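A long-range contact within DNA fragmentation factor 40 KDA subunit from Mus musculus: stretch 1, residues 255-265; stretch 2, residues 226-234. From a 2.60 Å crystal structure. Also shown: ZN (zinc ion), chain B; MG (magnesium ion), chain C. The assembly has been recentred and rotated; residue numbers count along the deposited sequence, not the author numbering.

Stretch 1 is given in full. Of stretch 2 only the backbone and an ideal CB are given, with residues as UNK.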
# COMPACT_ATOMS: atom_id res chain seq x y z
N LEU A 255 1.96 6.70 3.99
CA LEU A 255 2.61 6.08 2.84
C LEU A 255 3.66 5.08 3.33
O LEU A 255 3.88 4.04 2.71
CB LEU A 255 3.25 7.15 1.96
CG LEU A 255 2.25 7.97 1.13
CD1 LEU A 255 2.94 9.16 0.53
CD2 LEU A 255 1.64 7.10 0.04
N PHE A 256 4.29 5.39 4.45
CA PHE A 256 5.29 4.51 5.00
C PHE A 256 4.67 3.14 5.27
O PHE A 256 5.37 2.14 5.47
CB PHE A 256 5.85 5.13 6.29
CG PHE A 256 7.16 4.55 6.72
CD1 PHE A 256 8.25 4.56 5.88
CD2 PHE A 256 7.29 3.96 7.98
CE1 PHE A 256 9.45 4.01 6.27
CE2 PHE A 256 8.50 3.41 8.38
CZ PHE A 256 9.58 3.43 7.53
N SER A 257 3.34 3.07 5.26
CA SER A 257 2.64 1.81 5.46
C SER A 257 2.88 0.92 4.26
O SER A 257 2.87 -0.31 4.37
CB SER A 257 1.14 2.02 5.60
OG SER A 257 0.84 2.74 6.77
N THR A 258 3.07 1.55 3.11
CA THR A 258 3.29 0.82 1.88
C THR A 258 4.73 0.34 1.74
O THR A 258 5.01 -0.56 0.94
CB THR A 258 2.90 1.65 0.65
OG1 THR A 258 3.74 2.81 0.57
CG2 THR A 258 1.44 2.08 0.76
N TRP A 259 5.64 0.95 2.50
CA TRP A 259 7.04 0.54 2.48
C TRP A 259 7.09 -0.75 3.27
O TRP A 259 6.57 -0.83 4.37
CB TRP A 259 7.94 1.58 3.12
CG TRP A 259 8.23 2.68 2.18
CD1 TRP A 259 7.33 3.53 1.59
CD2 TRP A 259 9.52 3.09 1.71
NE1 TRP A 259 7.98 4.43 0.79
CE2 TRP A 259 9.33 4.19 0.84
CE3 TRP A 259 10.83 2.63 1.94
CZ2 TRP A 259 10.39 4.83 0.21
CZ3 TRP A 259 11.88 3.27 1.31
CH2 TRP A 259 11.66 4.36 0.45
N ASN A 260 7.73 -1.76 2.70
CA ASN A 260 7.79 -3.07 3.31
C ASN A 260 9.17 -3.48 3.86
O ASN A 260 10.20 -3.01 3.36
CB ASN A 260 7.31 -4.05 2.23
CG ASN A 260 7.05 -5.43 2.75
OD1 ASN A 260 7.91 -6.32 2.67
ND2 ASN A 260 5.86 -5.64 3.29
N LEU A 261 9.19 -4.30 4.91
CA LEU A 261 10.43 -4.86 5.47
C LEU A 261 10.46 -6.26 4.84
O LEU A 261 9.96 -7.23 5.42
CB LEU A 261 10.36 -4.99 6.99
CG LEU A 261 10.70 -3.78 7.86
CD1 LEU A 261 10.80 -4.21 9.32
CD2 LEU A 261 12.00 -3.17 7.42
N ASP A 262 11.04 -6.36 3.65
CA ASP A 262 11.05 -7.60 2.89
C ASP A 262 12.17 -8.59 3.23
O ASP A 262 13.35 -8.23 3.22
CB ASP A 262 11.06 -7.22 1.40
CG ASP A 262 11.08 -8.42 0.46
OD1 ASP A 262 10.25 -9.36 0.61
OD2 ASP A 262 11.93 -8.41 -0.46
N HIS A 263 11.79 -9.83 3.54
CA HIS A 263 12.75 -10.88 3.86
C HIS A 263 13.48 -11.32 2.59
O HIS A 263 12.84 -11.72 1.61
CB HIS A 263 12.04 -12.11 4.44
CG HIS A 263 11.46 -11.90 5.81
ND1 HIS A 263 10.32 -11.16 6.04
CD2 HIS A 263 11.86 -12.36 7.02
CE1 HIS A 263 10.03 -11.18 7.33
NE2 HIS A 263 10.95 -11.90 7.95
N ILE A 264 14.81 -11.25 2.60
CA ILE A 264 15.59 -11.66 1.44
C ILE A 264 15.39 -13.15 1.22
O ILE A 264 15.10 -13.60 0.11
CB ILE A 264 17.07 -11.36 1.63
CG1 ILE A 264 17.25 -9.88 1.98
CG2 ILE A 264 17.83 -11.70 0.35
CD1 ILE A 264 18.69 -9.45 2.22
N ILE A 265 15.55 -13.94 2.28
CA ILE A 265 15.30 -15.37 2.19
C ILE A 265 13.86 -15.40 2.71
O ILE A 265 13.62 -15.19 3.90
CB ILE A 265 16.22 -16.17 3.13
CG1 ILE A 265 17.69 -15.95 2.75
CG2 ILE A 265 15.89 -17.65 3.05
CD1 ILE A 265 18.66 -16.78 3.57
N UNK A 226 14.94 10.22 7.78
CA UNK A 226 14.96 9.83 6.37
C UNK A 226 15.35 8.38 6.08
O UNK A 226 16.45 7.94 6.41
CB UNK A 226 15.93 10.75 5.62
N UNK A 227 14.44 7.63 5.44
CA UNK A 227 14.71 6.24 5.08
C UNK A 227 14.98 6.13 3.59
O UNK A 227 14.38 6.84 2.79
CB UNK A 227 13.54 5.34 5.48
N UNK A 228 15.91 5.25 3.21
CA UNK A 228 16.25 5.06 1.81
C UNK A 228 15.88 3.66 1.39
O UNK A 228 16.15 2.70 2.10
CB UNK A 228 17.74 5.32 1.56
N UNK A 229 15.26 3.55 0.23
CA UNK A 229 14.89 2.23 -0.26
C UNK A 229 16.20 1.47 -0.46
O UNK A 229 17.17 2.03 -0.98
CB UNK A 229 14.07 2.31 -1.55
N UNK A 230 16.25 0.22 -0.02
CA UNK A 230 17.46 -0.55 -0.20
C UNK A 230 17.39 -1.36 -1.50
O UNK A 230 18.15 -2.31 -1.69
CB UNK A 230 17.69 -1.47 1.00
N UNK A 231 16.46 -0.97 -2.39
CA UNK A 231 16.29 -1.66 -3.66
C UNK A 231 15.74 -3.07 -3.52
O UNK A 231 15.68 -3.59 -2.40
CB UNK A 231 17.63 -1.71 -4.40
N UNK A 232 15.32 -3.72 -4.61
CA UNK A 232 14.80 -5.08 -4.44
C UNK A 232 15.80 -6.04 -3.79
O UNK A 232 16.99 -5.75 -3.68
CB UNK A 232 14.38 -5.64 -5.80
N UNK A 233 15.30 -7.20 -3.36
CA UNK A 233 16.11 -8.22 -2.69
C UNK A 233 17.30 -8.72 -3.50
O UNK A 233 18.36 -9.03 -2.93
CB UNK A 233 15.22 -9.41 -2.33
N UNK A 234 17.12 -8.82 -4.81
CA UNK A 234 18.16 -9.32 -5.70
C UNK A 234 19.07 -8.23 -6.29
O UNK A 234 19.73 -8.46 -7.30
CB UNK A 234 17.50 -10.10 -6.84
ZN ZN B . 13.40 1.45 -4.50
MG MG C . 8.27 -10.35 1.21

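Position 226 lies out of reach of stretch 1. Nothing of stretch 1 comes within 5.5 Å of its ideal CB, so stretch 1 sets no preference. The residue is Trp226, and it makes no contact here.

Position 227 is extended, with phi/psi of -105/143, and its CA-to-CB bond points toward stretch 1. The ideal CB of 227 is 4.4 Å from Phe256 CE1 and 4.9 Å from Trp259 CZ3. Two aromatic rings offer carbon and no charge. Leucine, isoleucine, methionine or an aromatic would all suit. The residue is Phe227. Phe227 CE2 lies 3.9 Å from Phe256 CZ, which sits over one face of the Phe227 ring. The ring centroids are 4.7 Å apart and the planes meet at 44°, an oblique pairing.

Position 228 is also extended, but its CA-to-CB bond points away. Stretch 1 favours no type; a small polar residue is one possibility. The residue is Ser228. Its backbone does the touching: Ser228 C is 4.0 Å from Trp259 CZ3, at the edge of the indole.

At position 229 the CA-to-CB bond points sideways. The ideal CB of 229 is 3.7 Å from Trp259 CZ3, so the start of the side chain packs against the indole. The zinc ion lies beyond that CB, which suggests a ligand such as cysteine, histidine or aspartate. The residue is Cys229. Its chi1 is t, and Cys229 SG binds ZN at 2.4 Å, with the other ligands elsewhere in the structure. Trp259 CZ3 approaches Cys229 CA at 3.6 Å and Cys229 CB at 3.8 Å.

At position 230 the CA-to-CB bond points sideways and meets nothing in stretch 1, which leaves the choice open. It is Gln230.

Position 231 has phi/psi of 68/169. The positive phi favours glycine. The residue is Gly231; Gly231 N gives a weak hydrogen bond to Cys229 SG at 3.4 Å.

At position 232 the CA-to-CB bond points away. Its phi of -58 is compatible with proline. The residue is Pro232, clear of stretch 1.

At position 233 the CA-to-CB bond points toward stretch 1. The ideal CB of 233 is 3.9 Å from Asp262 OD2 and 4.4 Å from Ile264 CG2. A carboxylate and an aliphatic group both lie near this CB, so an apolar or a basic residue could be argued. The residue is Phe233, with chi1 at 86°. Phe233 CD1 is 4.3 Å from Ile264 CG2 and 4.2 Å from Ile264 O. Phe233 CB lies 3.9 Å from Asp262 OD2; Asp262 OD1 binds MG at 2.3 Å.

At position 234 the CA-to-CB bond points sideways. Stretch 1 sets no preference. It is Asp234.

Stretch 2, residues 226-234: WFSCQGPFD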
# COMPACT_ATOMS: atom_id res chain seq x y z
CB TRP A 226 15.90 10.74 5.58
CG TRP A 226 15.32 12.09 5.27
CD1 TRP A 226 15.52 13.25 5.96
CD2 TRP A 226 14.42 12.40 4.20
NE1 TRP A 226 14.80 14.27 5.39
CE2 TRP A 226 14.12 13.78 4.30
CE3 TRP A 226 13.84 11.65 3.17
CZ2 TRP A 226 13.25 14.42 3.41
CZ3 TRP A 226 12.99 12.29 2.28
CH2 TRP A 226 12.70 13.67 2.40
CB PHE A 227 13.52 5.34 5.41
CG PHE A 227 13.16 5.31 6.87
CD1 PHE A 227 12.46 6.36 7.45
CD2 PHE A 227 13.48 4.20 7.65
CE1 PHE A 227 12.09 6.32 8.81
CE2 PHE A 227 13.11 4.14 9.01
CZ PHE A 227 12.41 5.20 9.58
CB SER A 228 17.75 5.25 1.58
OG SER A 228 18.09 6.63 1.61
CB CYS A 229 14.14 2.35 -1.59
SG CYS A 229 13.59 0.78 -2.24
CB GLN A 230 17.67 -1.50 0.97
CG GLN A 230 17.61 -0.83 2.32
CD GLN A 230 17.99 -1.79 3.44
OE1 GLN A 230 17.45 -1.73 4.55
NE2 GLN A 230 18.95 -2.67 3.16
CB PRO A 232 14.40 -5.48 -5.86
CG PRO A 232 15.27 -4.63 -6.72
CD PRO A 232 15.27 -3.31 -6.02
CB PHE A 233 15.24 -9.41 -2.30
CG PHE A 233 15.08 -10.42 -3.39
CD1 PHE A 233 15.90 -11.54 -3.45
CD2 PHE A 233 14.11 -10.26 -4.37
CE1 PHE A 233 15.76 -12.49 -4.47
CE2 PHE A 233 13.95 -11.20 -5.40
CZ PHE A 233 14.78 -12.32 -5.44
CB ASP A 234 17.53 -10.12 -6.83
CG ASP A 234 16.58 -9.28 -7.67
OD1 ASP A 234 16.42 -8.07 -7.38
OD2 ASP A 234 16.00 -9.84 -8.63
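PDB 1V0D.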